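PDB 6K0P: alpha-1,3-glucanase from Paenibacillus glycanilyticus, which hydrolyses alpha-1,3-glucosidic linkages in alpha-1,3-glucan as a member of glycoside hydrolase family 87. Local coordinates for residues T20-E25 with F66-P71; A74-N79 with L169-N174; P411-S416 with G463-Y468; F490-Q495 with Y520-V525. The protein carries 1 engineered substitution. All blocks are in the same frame, centred on the assembly; numbering follows the deposited sequence. Where two conformers were deposited one is given.

Interaction 1: residues T20-E25 with F66-P71. With CA (calcium ion), chain J.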
loop_
_atom_site.group_PDB
_atom_site.type_symbol
_atom_site.label_atom_id
_atom_site.label_comp_id
_atom_site.label_asym_id
_atom_site.label_seq_id
_atom_site.Cartn_x
_atom_site.Cartn_y
_atom_site.Cartn_z
ATOM N N THR A 20 -8.347 -5.605 -13.509
ATOM C CA THR A 20 -8.227 -4.294 -14.131
ATOM C C THR A 20 -8.887 -3.280 -13.208
ATOM O O THR A 20 -9.958 -3.543 -12.654
ATOM C CB THR A 20 -8.962 -4.300 -15.474
ATOM O OG1 THR A 20 -8.357 -5.274 -16.334
ATOM C CG2 THR A 20 -8.902 -2.930 -16.152
ATOM N N ILE A 21 -8.242 -2.130 -13.027
ATOM C CA ILE A 21 -8.776 -1.051 -12.205
ATOM C C ILE A 21 -9.346 0.025 -13.115
ATOM O O ILE A 21 -8.654 0.529 -14.010
ATOM C CB ILE A 21 -7.693 -0.464 -11.289
ATOM C CG1 ILE A 21 -7.220 -1.526 -10.300
ATOM C CG2 ILE A 21 -8.223 0.787 -10.583
ATOM C CD1 ILE A 21 -5.986 -1.135 -9.564
ATOM N N MET A 22 -10.604 0.391 -12.885
ATOM C CA MET A 22 -11.251 1.424 -13.686
ATOM C C MET A 22 -11.823 2.500 -12.779
ATOM O O MET A 22 -12.589 2.198 -11.858
ATOM C CB MET A 22 -12.339 0.812 -14.566
ATOM C CG MET A 22 -11.764 -0.262 -15.491
ATOM S SD MET A 22 -12.855 -0.636 -16.861
ATOM C CE MET A 22 -14.236 -1.302 -15.979
ATOM N N GLU A 23 -11.444 3.752 -13.029
ATOM C CA GLU A 23 -11.930 4.856 -12.211
ATOM C C GLU A 23 -13.359 5.205 -12.602
ATOM O O GLU A 23 -13.690 5.305 -13.789
ATOM C CB GLU A 23 -11.042 6.090 -12.393
ATOM C CG GLU A 23 -9.593 5.895 -11.953
ATOM C CD GLU A 23 -9.429 5.787 -10.445
ATOM O OE1 GLU A 23 -10.413 5.999 -9.698
ATOM O OE2 GLU A 23 -8.297 5.483 -10.011
ATOM N N ALA A 24 -14.210 5.412 -11.591
ATOM C CA ALA A 24 -15.608 5.728 -11.865
ATOM C C ALA A 24 -15.734 7.020 -12.657
ATOM O O ALA A 24 -16.574 7.121 -13.567
ATOM C CB ALA A 24 -16.374 5.856 -10.549
ATOM N N GLU A 25 -14.907 8.010 -12.325
ATOM C CA GLU A 25 -15.004 9.370 -12.853
ATOM C C GLU A 25 -14.449 9.520 -14.259
ATOM O O GLU A 25 -14.437 10.642 -14.780
ATOM C CB GLU A 25 -14.282 10.342 -11.910
ATOM C CG GLU A 25 -12.776 10.112 -11.783
ATOM C CD GLU A 25 -12.395 9.102 -10.695
ATOM O OE1 GLU A 25 -13.253 8.293 -10.256
ATOM O OE2 GLU A 25 -11.219 9.125 -10.279
ATOM N N PHE A 66 -19.623 1.741 -16.354
ATOM C CA PHE A 66 -18.297 1.308 -16.767
ATOM C C PHE A 66 -18.411 0.452 -18.023
ATOM O O PHE A 66 -19.466 -0.108 -18.329
ATOM C CB PHE A 66 -17.646 0.440 -15.683
ATOM C CG PHE A 66 -17.395 1.146 -14.380
ATOM C CD1 PHE A 66 -18.391 1.250 -13.430
ATOM C CD2 PHE A 66 -16.141 1.669 -14.090
ATOM C CE1 PHE A 66 -18.162 1.887 -12.219
ATOM C CE2 PHE A 66 -15.905 2.302 -12.885
ATOM C CZ PHE A 66 -16.913 2.407 -11.949
ATOM N N THR A 67 -17.294 0.332 -18.740
ATOM C CA THR A 67 -17.201 -0.570 -19.883
ATOM C C THR A 67 -16.013 -1.497 -19.674
ATOM O O THR A 67 -14.883 -1.034 -19.493
ATOM C CB THR A 67 -17.045 0.205 -21.193
ATOM O OG1 THR A 67 -18.163 1.088 -21.355
ATOM C CG2 THR A 67 -17.005 -0.758 -22.378
ATOM N N LEU A 68 -16.263 -2.800 -19.685
ATOM C CA LEU A 68 -15.167 -3.735 -19.476
ATOM C C LEU A 68 -14.143 -3.627 -20.601
ATOM O O LEU A 68 -14.495 -3.521 -21.780
ATOM C CB LEU A 68 -15.700 -5.165 -19.419
ATOM C CG LEU A 68 -16.603 -5.540 -18.246
ATOM C CD1 LEU A 68 -16.895 -7.036 -18.297
ATOM C CD2 LEU A 68 -15.949 -5.179 -16.929
ATOM N N THR A 69 -12.866 -3.656 -20.227
ATOM C CA THR A 69 -11.781 -3.753 -21.196
ATOM C C THR A 69 -11.146 -5.135 -21.227
ATOM O O THR A 69 -10.269 -5.384 -22.067
ATOM C CB THR A 69 -10.722 -2.684 -20.942
ATOM O OG1 THR A 69 -10.253 -2.783 -19.594
ATOM C CG2 THR A 69 -11.318 -1.305 -21.163
ATOM N N SER A 70 -11.572 -6.031 -20.341
ATOM C CA SER A 70 -11.208 -7.443 -20.331
ATOM C C SER A 70 -12.405 -8.211 -19.795
ATOM O O SER A 70 -13.255 -7.633 -19.108
ATOM C CB SER A 70 -9.989 -7.696 -19.428
ATOM O OG SER A 70 -8.836 -7.046 -19.931
ATOM N N PRO A 71 -12.507 -9.510 -20.082
ATOM C CA PRO A 71 -13.651 -10.285 -19.575
ATOM C C PRO A 71 -13.648 -10.312 -18.053
ATOM O O PRO A 71 -12.597 -10.238 -17.422
ATOM C CB PRO A 71 -13.416 -11.689 -20.147
ATOM C CG PRO A 71 -12.533 -11.457 -21.359
ATOM C CD PRO A 71 -11.653 -10.303 -20.991
HETATM CA CA CA J . -11.742 7.441 -8.495
HETATM O O HOH W 1 -8.397 -4.669 -19.134
#
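M22 reaches across to the chain at F66-L68 with its thioether, and M22 and F66 carry the larger share of the contact. The CG of M22 lies anti to the carbonyl carbon, and a bend at chi3 (-64°) sets CE beside the base of the F66 side chain, 3.8 Å from F66 CB. SD sits 3.3 Å from the backbone O of T67. CE also lies near T67 O, with L68 CD2 more loosely placed at 4.3 Å from it. The side chains of M22 and F66 run in opposite senses, and the far end of the phenyl ring goes on to A24, where F66 CZ lies 3.8 Å from A24 CB. At the other end the polar groups meet through solvent. One water lies within hydrogen-bonding distance of T20 OG1, T69 OG1 and S70 OG, while T20 CG2, anti to its backbone N, rests 3.7 Å from T69 OG1. Next to A24, E23 and E25 turn to a calcium ion: E23 binds through OE1 alone at 2.3 Å and E25 through both carboxylate oxygens; the backbone O atoms of S50, S53 and D168 also bind it. Strand 20-23 pairs antiparallel with strand 165-173, T20 with T172 and M22 with L170, whereas F66 bonds to I153 in a second antiparallel sheet. Through side chains, then, the contact joins two sheets of the N-terminal domain.

Interaction 2: residues A74-N79 with L169-N174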
loop_
_atom_site.group_PDB
_atom_site.type_symbol
_atom_site.label_atom_id
_atom_site.label_comp_id
_atom_site.label_asym_id
_atom_site.label_seq_id
_atom_site.Cartn_x
_atom_site.Cartn_y
_atom_site.Cartn_z
ATOM N N ALA A 74 -16.065 -11.166 -11.819
ATOM C CA ALA A 74 -15.911 -10.774 -10.426
ATOM C C ALA A 74 -15.505 -9.315 -10.354
ATOM O O ALA A 74 -14.852 -8.791 -11.262
ATOM C CB ALA A 74 -14.861 -11.643 -9.729
ATOM N N PHE A 75 -15.888 -8.670 -9.252
ATOM C CA PHE A 75 -15.835 -7.215 -9.164
ATOM C C PHE A 75 -15.512 -6.785 -7.746
ATOM O O PHE A 75 -15.997 -7.389 -6.780
ATOM C CB PHE A 75 -17.179 -6.601 -9.586
ATOM C CG PHE A 75 -17.588 -6.988 -10.976
ATOM C CD1 PHE A 75 -17.127 -6.267 -12.066
ATOM C CD2 PHE A 75 -18.365 -8.114 -11.196
ATOM C CE1 PHE A 75 -17.460 -6.644 -13.349
ATOM C CE2 PHE A 75 -18.686 -8.501 -12.482
ATOM C CZ PHE A 75 -18.245 -7.759 -13.557
ATOM N N VAL A 76 -14.730 -5.716 -7.621
ATOM C CA VAL A 76 -14.525 -5.048 -6.338
ATOM C C VAL A 76 -14.876 -3.575 -6.512
ATOM O O VAL A 76 -14.312 -2.893 -7.379
ATOM C CB VAL A 76 -13.100 -5.225 -5.789
ATOM C CG1 VAL A 76 -12.974 -4.510 -4.439
ATOM C CG2 VAL A 76 -12.761 -6.717 -5.634
ATOM N N LEU A 77 -15.815 -3.092 -5.703
ATOM C CA LEU A 77 -16.258 -1.704 -5.751
ATOM C C LEU A 77 -15.672 -0.954 -4.557
ATOM O O LEU A 77 -16.049 -1.216 -3.410
ATOM C CB LEU A 77 -17.785 -1.649 -5.699
ATOM C CG LEU A 77 -18.385 -0.271 -5.953
ATOM C CD1 LEU A 77 -18.317 0.055 -7.451
ATOM C CD2 LEU A 77 -19.816 -0.260 -5.442
ATOM N N ARG A 78 -14.756 -0.019 -4.819
ATOM C CA ARG A 78 -14.282 0.875 -3.768
ATOM C C ARG A 78 -15.254 2.039 -3.677
ATOM O O ARG A 78 -15.547 2.693 -4.689
ATOM C CB ARG A 78 -12.869 1.395 -4.037
ATOM C CG ARG A 78 -12.262 2.155 -2.844
ATOM C CD ARG A 78 -10.804 2.520 -3.085
ATOM N NE ARG A 78 -10.069 2.779 -1.845
ATOM C CZ ARG A 78 -9.705 3.990 -1.413
ATOM N NH1 ARG A 78 -10.034 5.089 -2.095
ATOM N NH2 ARG A 78 -9.013 4.103 -0.288
ATOM N N ASN A 79 -15.756 2.279 -2.470
ATOM C CA ASN A 79 -16.895 3.157 -2.275
ATOM C C ASN A 79 -16.839 3.761 -0.882
ATOM O O ASN A 79 -16.112 3.291 -0.004
ATOM C CB ASN A 79 -18.206 2.376 -2.449
ATOM C CG ASN A 79 -18.450 1.400 -1.312
ATOM O OD1 ASN A 79 -19.044 1.763 -0.291
ATOM N ND2 ASN A 79 -17.967 0.160 -1.472
ATOM N N LEU A 169 -13.834 3.505 -7.681
ATOM C CA LEU A 169 -13.262 2.701 -8.748
ATOM C C LEU A 169 -13.917 1.332 -8.710
ATOM O O LEU A 169 -14.560 0.951 -7.727
ATOM C CB LEU A 169 -11.728 2.574 -8.624
ATOM C CG LEU A 169 -11.135 1.876 -7.380
ATOM C CD1 LEU A 169 -11.237 0.343 -7.436
ATOM C CD2 LEU A 169 -9.677 2.258 -7.185
ATOM N N LEU A 170 -13.708 0.583 -9.785
ATOM C CA LEU A 170 -14.162 -0.794 -9.910
ATOM C C LEU A 170 -12.983 -1.648 -10.346
ATOM O O LEU A 170 -12.321 -1.326 -11.338
ATOM C CB LEU A 170 -15.271 -0.865 -10.966
ATOM C CG LEU A 170 -15.965 -2.208 -11.205
ATOM C CD1 LEU A 170 -16.831 -2.547 -10.002
ATOM C CD2 LEU A 170 -16.791 -2.147 -12.492
ATOM N N GLU A 171 -12.705 -2.723 -9.599
ATOM C CA GLU A 171 -11.832 -3.789 -10.081
ATOM C C GLU A 171 -12.695 -4.760 -10.857
ATOM O O GLU A 171 -13.809 -5.079 -10.430
ATOM C CB GLU A 171 -11.219 -4.601 -8.937
ATOM C CG GLU A 171 -10.293 -3.868 -8.025
ATOM C CD GLU A 171 -9.745 -4.779 -6.935
ATOM O OE1 GLU A 171 -9.659 -6.007 -7.150
ATOM O OE2 GLU A 171 -9.395 -4.280 -5.857
ATOM N N THR A 172 -12.185 -5.242 -11.987
ATOM C CA THR A 172 -12.837 -6.320 -12.729
ATOM C C THR A 172 -11.850 -7.462 -12.927
ATOM O O THR A 172 -10.659 -7.231 -13.131
ATOM C CB THR A 172 -13.408 -5.834 -14.073
ATOM O OG1 THR A 172 -12.351 -5.648 -15.026
ATOM C CG2 THR A 172 -14.148 -4.515 -13.885
ATOM N N GLU A 173 -12.339 -8.700 -12.830
ATOM C CA GLU A 173 -11.456 -9.855 -12.910
ATOM C C GLU A 173 -12.223 -11.033 -13.491
ATOM O O GLU A 173 -13.410 -11.221 -13.202
ATOM C CB GLU A 173 -10.909 -10.212 -11.515
ATOM C CG GLU A 173 -9.770 -11.222 -11.533
ATOM C CD GLU A 173 -9.145 -11.445 -10.165
ATOM O OE1 GLU A 173 -9.390 -10.631 -9.246
ATOM O OE2 GLU A 173 -8.414 -12.443 -10.013
ATOM N N ASN A 174 -11.535 -11.828 -14.311
ATOM C CA ASN A 174 -12.058 -13.105 -14.789
ATOM C C ASN A 174 -11.414 -14.199 -13.938
ATOM O O ASN A 174 -10.271 -14.601 -14.178
ATOM C CB ASN A 174 -11.749 -13.289 -16.269
ATOM C CG ASN A 174 -12.372 -14.542 -16.832
ATOM O OD1 ASN A 174 -13.172 -15.197 -16.165
ATOM N ND2 ASN A 174 -12.020 -14.879 -18.074
#
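The F75 ring lies obliquely to its partners on strand 169-173, with T172 CG2 3.9 Å from F75 CD1 and L170 CD2 also oblique to the ring. Its CB meets L170 CD1, and beside it L77 CD1 packs against the same L170 methyl at 3.9 Å, making an apolar group of F75, L77, L170 and T172 on one face of the sheet. The other face carries V76 with E171 alongside it. The flat carboxylate of E171 lies against V76, whose CG2 is 3.5 Å from E171 OE1; the glutamate chain is extended beyond CG (chi2 180°), which carries CD out along the valine. Its OE2 forms salt bridges to K326 and R350, and an alanine here would probably leave K326 and R350 without this carboxylate and open a gap beside V76. Further along that face R78 CB touches L169 CG at 3.8 Å, while its guanidinium pairs with D168. The strands run antiparallel, and V76 and E171 form a hydrogen-bonded pair: E171 N gives to V76 O at 2.7 Å, and V76 N returns a bond to E171 O. The two are inner strands of an antiparallel sheet in the D1 region, consistent with a galactose-binding-like beta-sandwich. Strand 72-80 is flanked by strand 137-143, strand 165-173 by strand 20-23, and F101 of strand 96-104 packs on F75 and L77.

Interaction 3: residues P411-S416 with G463-Y468. With GLC (alpha-D-glucopyranose), chain C.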
loop_
_atom_site.group_PDB
_atom_site.type_symbol
_atom_site.label_atom_id
_atom_site.label_comp_id
_atom_site.label_asym_id
_atom_site.label_seq_id
_atom_site.Cartn_x
_atom_site.Cartn_y
_atom_site.Cartn_z
ATOM N N PRO A 411 5.381 11.052 1.196
ATOM C CA PRO A 411 5.891 10.842 -0.164
ATOM C C PRO A 411 5.391 9.564 -0.816
ATOM O O PRO A 411 4.928 8.621 -0.162
ATOM C CB PRO A 411 7.406 10.727 0.053
ATOM C CG PRO A 411 7.663 11.529 1.263
ATOM C CD PRO A 411 6.483 11.276 2.147
ATOM N N GLY A 412 5.532 9.535 -2.144
ATOM C CA GLY A 412 5.498 8.266 -2.846
ATOM C C GLY A 412 6.627 7.347 -2.415
ATOM O O GLY A 412 6.413 6.149 -2.203
ATOM N N ILE A 413 7.846 7.887 -2.301
ATOM C CA ILE A 413 9.027 7.134 -1.880
ATOM C C ILE A 413 9.765 7.937 -0.818
ATOM O O ILE A 413 10.175 9.078 -1.074
ATOM C CB ILE A 413 9.977 6.809 -3.048
ATOM C CG1 ILE A 413 9.219 6.113 -4.186
ATOM C CG2 ILE A 413 11.131 5.939 -2.548
ATOM C CD1 ILE A 413 10.104 5.802 -5.381
ATOM N N THR A 414 9.934 7.347 0.365
ATOM C CA THR A 414 10.772 7.902 1.420
ATOM C C THR A 414 12.112 7.186 1.396
ATOM O O THR A 414 12.156 5.950 1.416
ATOM C CB THR A 414 10.112 7.694 2.785
ATOM O OG1 THR A 414 8.951 8.517 2.880
ATOM C CG2 THR A 414 11.076 8.058 3.928
ATOM N N ILE A 415 13.198 7.958 1.346
ATOM C CA ILE A 415 14.563 7.441 1.411
ATOM C C ILE A 415 15.204 8.171 2.580
ATOM O O ILE A 415 15.490 9.369 2.474
ATOM C CB ILE A 415 15.321 7.706 0.098
ATOM C CG1 ILE A 415 14.576 7.065 -1.078
ATOM C CG2 ILE A 415 16.754 7.161 0.161
ATOM C CD1 ILE A 415 15.120 7.446 -2.463
ATOM N N SER A 416 15.407 7.475 3.700
ATOM C CA SER A 416 15.690 8.149 4.966
ATOM C C SER A 416 16.800 7.461 5.741
ATOM O O SER A 416 16.782 6.236 5.903
ATOM C CB SER A 416 14.435 8.176 5.848
ATOM O OG SER A 416 14.756 8.627 7.157
ATOM N N GLY A 463 7.373 15.996 -0.749
ATOM C CA GLY A 463 7.450 15.753 -2.170
ATOM C C GLY A 463 7.167 14.303 -2.514
ATOM O O GLY A 463 7.006 13.443 -1.647
ATOM N N ALA A 464 7.119 14.040 -3.824
ATOM C CA ALA A 464 6.885 12.679 -4.304
ATOM C C ALA A 464 7.988 11.734 -3.852
ATOM O O ALA A 464 7.723 10.570 -3.514
ATOM C CB ALA A 464 6.774 12.664 -5.828
ATOM N N ILE A 465 9.237 12.203 -3.864
ATOM C CA ILE A 465 10.366 11.470 -3.305
ATOM C C ILE A 465 11.047 12.379 -2.301
ATOM O O ILE A 465 11.397 13.525 -2.625
ATOM C CB ILE A 465 11.371 11.010 -4.380
ATOM C CG1 ILE A 465 10.663 10.171 -5.448
ATOM C CG2 ILE A 465 12.524 10.211 -3.729
ATOM C CD1 ILE A 465 11.594 9.625 -6.536
ATOM N N TRP A 466 11.217 11.878 -1.084
ATOM C CA TRP A 466 11.881 12.592 -0.003
ATOM C C TRP A 466 13.205 11.900 0.269
ATOM O O TRP A 466 13.230 10.714 0.620
ATOM C CB TRP A 466 10.994 12.564 1.241
ATOM C CG TRP A 466 11.478 13.326 2.446
ATOM C CD1 TRP A 466 12.228 14.474 2.472
ATOM C CD2 TRP A 466 11.201 12.999 3.809
ATOM N NE1 TRP A 466 12.437 14.868 3.772
ATOM C CE2 TRP A 466 11.813 13.980 4.613
ATOM C CE3 TRP A 466 10.492 11.963 4.427
ATOM C CZ2 TRP A 466 11.737 13.955 6.009
ATOM C CZ3 TRP A 466 10.414 11.934 5.810
ATOM C CH2 TRP A 466 11.037 12.920 6.585
ATOM N N ILE A 467 14.297 12.636 0.084
ATOM C CA ILE A 467 15.641 12.161 0.385
ATOM C C ILE A 467 16.054 12.869 1.667
ATOM O O ILE A 467 16.359 14.070 1.647
ATOM C CB ILE A 467 16.622 12.453 -0.754
ATOM C CG1 ILE A 467 16.110 11.897 -2.098
ATOM C CG2 ILE A 467 17.991 11.854 -0.413
ATOM C CD1 ILE A 467 15.264 12.889 -2.925
ATOM N N TYR A 468 16.040 12.143 2.786
ATOM C CA TYR A 468 16.194 12.729 4.116
ATOM C C TYR A 468 17.445 12.162 4.768
ATOM O O TYR A 468 17.482 10.981 5.134
ATOM C CB TYR A 468 14.974 12.413 4.981
ATOM C CG TYR A 468 14.979 13.008 6.377
ATOM C CD1 TYR A 468 15.301 14.340 6.591
ATOM C CD2 TYR A 468 14.610 12.239 7.476
ATOM C CE1 TYR A 468 15.276 14.896 7.871
ATOM C CE2 TYR A 468 14.577 12.778 8.754
ATOM C CZ TYR A 468 14.917 14.110 8.945
ATOM O OH TYR A 468 14.892 14.661 10.210
HETATM C C1 GLC C . 9.827 16.567 12.937
HETATM C C2 GLC C . 9.595 15.238 13.587
HETATM C C3 GLC C . 10.582 14.181 13.166
HETATM C C4 GLC C . 10.631 14.158 11.662
HETATM C C5 GLC C . 11.074 15.532 11.207
HETATM C C6 GLC C . 11.115 15.590 9.706
HETATM O O1 GLC C . 10.872 17.088 13.505
HETATM O O2 GLC C . 9.580 15.368 14.997
HETATM O O3 GLC C . 9.947 12.965 13.470
HETATM O O4 GLC C . 11.541 13.172 11.181
HETATM O O5 GLC C . 10.135 16.483 11.595
HETATM O O6 GLC C . 11.362 16.867 9.192
#
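Two neighbouring parallel strands of the right-handed beta-helix, the fold expected for a pectate lyase-like catalytic domain, meet here, and one end reaches a glycan-binding pocket. The axes of strands 413-416 and 465-468 come within 4.8 Å, with their directions only 6° from parallel. Four backbone bonds tie them, from I413 N to A464 O, W466 N to I413 O, I415 N to W466 O and Y468 N to I415 O, the last at 2.8 Å and nearly straight. On one face I415 CD1 meets I465 CG2 at 4.0 Å, and I413 meets I465 as well. The opposite face carries T414 and S416 beside the rings of W466 and Y468. W466 has CG anti to its backbone N (chi1 -176°), and beyond it the indole runs beside T414, whose CG2 is 4.0 Å from W466 CE3; P411 CG presses on W466 CB at 3.5 Å. Y468 lies alongside with W466 CZ2 3.4 Å above the plane of its ring, toward the rim. S416 OG comes to the edge of that ring, 3.6 Å from Y468 CD2, and also bonds to the backbone N of Y418. The sugar approaches both rings: its C6 lies at the indole edge and its O4 is 3.8 Å from Y468 OH. W466 NE1 is hydrogen-bonded to Q495. Strand 389-392 pairs with the 411-416 side, strand 490-496 with the 463-468 side, and I477 and I479 of strand 475-485 pack on I415.

Interaction 4: residues F490-Q495 with Y520-V525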
loop_
_atom_site.group_PDB
_atom_site.type_symbol
_atom_site.label_atom_id
_atom_site.label_comp_id
_atom_site.label_asym_id
_atom_site.label_seq_id
_atom_site.Cartn_x
_atom_site.Cartn_y
_atom_site.Cartn_z
ATOM N N PHE A 490 5.882 18.809 -4.679
ATOM C CA PHE A 490 7.216 18.814 -5.279
ATOM C C PHE A 490 7.522 17.451 -5.879
ATOM O O PHE A 490 6.983 16.435 -5.450
ATOM C CB PHE A 490 8.351 19.131 -4.269
ATOM C CG PHE A 490 7.936 20.012 -3.117
ATOM C CD1 PHE A 490 7.747 21.377 -3.296
ATOM C CD2 PHE A 490 7.767 19.477 -1.848
ATOM C CE1 PHE A 490 7.370 22.184 -2.229
ATOM C CE2 PHE A 490 7.392 20.280 -0.774
ATOM C CZ PHE A 490 7.198 21.639 -0.967
ATOM N N GLY A 491 8.442 17.430 -6.844
ATOM C CA GLY A 491 8.929 16.172 -7.374
ATOM C C GLY A 491 9.931 15.518 -6.445
ATOM O O GLY A 491 9.692 14.421 -5.925
ATOM N N LEU A 492 11.060 16.187 -6.216
ATOM C CA LEU A 492 12.140 15.665 -5.387
ATOM C C LEU A 492 12.404 16.651 -4.261
ATOM O O LEU A 492 12.512 17.857 -4.503
ATOM C CB LEU A 492 13.415 15.491 -6.225
ATOM C CG LEU A 492 13.250 14.698 -7.519
ATOM C CD1 LEU A 492 14.509 14.763 -8.399
ATOM C CD2 LEU A 492 12.894 13.251 -7.184
ATOM N N MET A 493 12.508 16.147 -3.034
ATOM C CA MET A 493 12.672 16.992 -1.860
ATOM C C MET A 493 13.862 16.470 -1.062
ATOM O O MET A 493 13.824 15.349 -0.543
ATOM C CB MET A 493 11.392 16.971 -1.025
ATOM C CG MET A 493 11.470 17.739 0.281
ATOM S SD MET A 493 9.820 17.839 1.005
ATOM C CE MET A 493 10.175 17.661 2.753
ATOM N N PHE A 494 14.922 17.276 -0.971
ATOM C CA PHE A 494 16.145 16.900 -0.272
ATOM C C PHE A 494 16.226 17.669 1.041
ATOM O O PHE A 494 15.955 18.875 1.074
ATOM C CB PHE A 494 17.377 17.265 -1.110
ATOM C CG PHE A 494 17.487 16.512 -2.408
ATOM C CD1 PHE A 494 16.792 16.933 -3.536
ATOM C CD2 PHE A 494 18.308 15.394 -2.511
ATOM C CE1 PHE A 494 16.898 16.243 -4.743
ATOM C CE2 PHE A 494 18.418 14.704 -3.704
ATOM C CZ PHE A 494 17.719 15.130 -4.824
ATOM N N GLN A 495 16.621 16.987 2.117
ATOM C CA GLN A 495 16.620 17.610 3.439
ATOM C C GLN A 495 17.655 16.948 4.336
ATOM O O GLN A 495 17.815 15.726 4.301
ATOM C CB GLN A 495 15.228 17.468 4.080
ATOM C CG GLN A 495 15.085 18.054 5.494
ATOM C CD GLN A 495 13.708 17.787 6.100
ATOM O OE1 GLN A 495 12.788 17.351 5.401
ATOM N NE2 GLN A 495 13.564 18.039 7.398
ATOM N N TYR A 520 7.207 23.243 -6.708
ATOM C CA TYR A 520 8.522 23.194 -7.337
ATOM C C TYR A 520 8.798 21.796 -7.867
ATOM O O TYR A 520 8.323 20.800 -7.313
ATOM C CB TYR A 520 9.650 23.529 -6.342
ATOM C CG TYR A 520 9.382 24.727 -5.455
ATOM C CD1 TYR A 520 9.329 26.013 -5.986
ATOM C CD2 TYR A 520 9.201 24.577 -4.087
ATOM C CE1 TYR A 520 9.079 27.108 -5.179
ATOM C CE2 TYR A 520 8.960 25.664 -3.270
ATOM C CZ TYR A 520 8.895 26.928 -3.824
ATOM O OH TYR A 520 8.655 28.016 -3.015
ATOM N N GLY A 521 9.594 21.723 -8.932
ATOM C CA GLY A 521 10.097 20.429 -9.358
ATOM C C GLY A 521 10.998 19.804 -8.313
ATOM O O GLY A 521 10.834 18.638 -7.948
ATOM N N ILE A 522 11.959 20.580 -7.814
ATOM C CA ILE A 522 12.924 20.134 -6.817
ATOM C C ILE A 522 12.926 21.148 -5.684
ATOM O O ILE A 522 12.973 22.358 -5.935
ATOM C CB ILE A 522 14.332 20.018 -7.435
ATOM C CG1 ILE A 522 14.324 18.983 -8.564
ATOM C CG2 ILE A 522 15.381 19.685 -6.357
ATOM C CD1 ILE A 522 15.524 19.052 -9.471
ATOM N N LYS A 523 12.853 20.667 -4.444
ATOM C CA LYS A 523 12.995 21.528 -3.277
ATOM C C LYS A 523 14.181 21.055 -2.450
ATOM O O LYS A 523 14.241 19.884 -2.048
ATOM C CB LYS A 523 11.735 21.549 -2.412
ATOM C CG LYS A 523 11.929 22.413 -1.160
ATOM C CD LYS A 523 10.618 22.686 -0.437
ATOM C CE LYS A 523 10.852 23.459 0.860
ATOM N NZ LYS A 523 9.574 23.731 1.602
ATOM N N LEU A 524 15.131 21.958 -2.220
ATOM C CA LEU A 524 16.145 21.775 -1.193
ATOM C C LEU A 524 15.606 22.456 0.059
ATOM O O LEU A 524 15.446 23.680 0.085
ATOM C CB LEU A 524 17.477 22.376 -1.649
ATOM C CG LEU A 524 17.965 22.012 -3.057
ATOM C CD1 LEU A 524 19.336 22.659 -3.344
ATOM C CD2 LEU A 524 18.051 20.501 -3.279
ATOM N N VAL A 525 15.266 21.667 1.075
ATOM C CA VAL A 525 14.636 22.223 2.268
ATOM C C VAL A 525 15.647 23.099 2.996
ATOM O O VAL A 525 16.737 22.644 3.359
ATOM C CB VAL A 525 14.087 21.108 3.170
ATOM C CG1 VAL A 525 13.428 21.699 4.430
ATOM C CG2 VAL A 525 13.099 20.237 2.384
#
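F490 meets the neighbouring coil atom by atom. Its CB lies 3.5 Å from the backbone O of Y520, and CG, set by an unusual chi1 of -29°, comes near K523 CB. From there CD1 and CE1 run past Y520 CD2, with CE1 at 3.5 Å; the two rings lie rim to rim with planes only 5° apart. On the other side of the ring CE2 lies 4.0 Å from K523 CD. At the tip CZ meets K523 CD at 3.6 Å, and this methylene sits over one face of the phenyl ring in a CH-pi contact. The extended lysine carries NZ on to a salt bridge with D454, which also accepts Y520 OH. An alanine in place of this phenylalanine would probably open a gap beside Y520 and leave the lysine methylenes free to shift. Farther along, V525 CG2 packs on M493 CG at 3.6 Å, while the face opposite M493 holds F494 CD1 against L524 CD2 at 3.8 Å. The strands run parallel, bonded K523 N to L492 O and V525 N to F494 O among others. Like residues stacked at matching places on successive coils are a hallmark of the parallel beta-helix, and here Q495, bound to W466 and to a glucose O6, puts one coil at the sugar site.

Overall arrangement
Along the chain the four contacts follow one another in series. Interactions 1 and 2 belong to the N-terminal D1 region, with centres 8 Å apart; strands 20-23 and 165-173 are neighbours in one antiparallel sheet, so T20 and M22 bond directly to T172 and L170. Interactions 3 and 4 lie in the D2 region, 9 Å apart between centres, and there strands 465-469 and 490-496 are adjacent, making 411-416, 463-468, 490-495 and 520-525 four successive parallel strands of the beta-helix. The two groups do not touch: the nearest atoms of interactions 2 and 3 are about 15 Å apart. One pair lies in the calcium-bearing antiparallel region, the other in the stack of coils at a glycan-binding pocket.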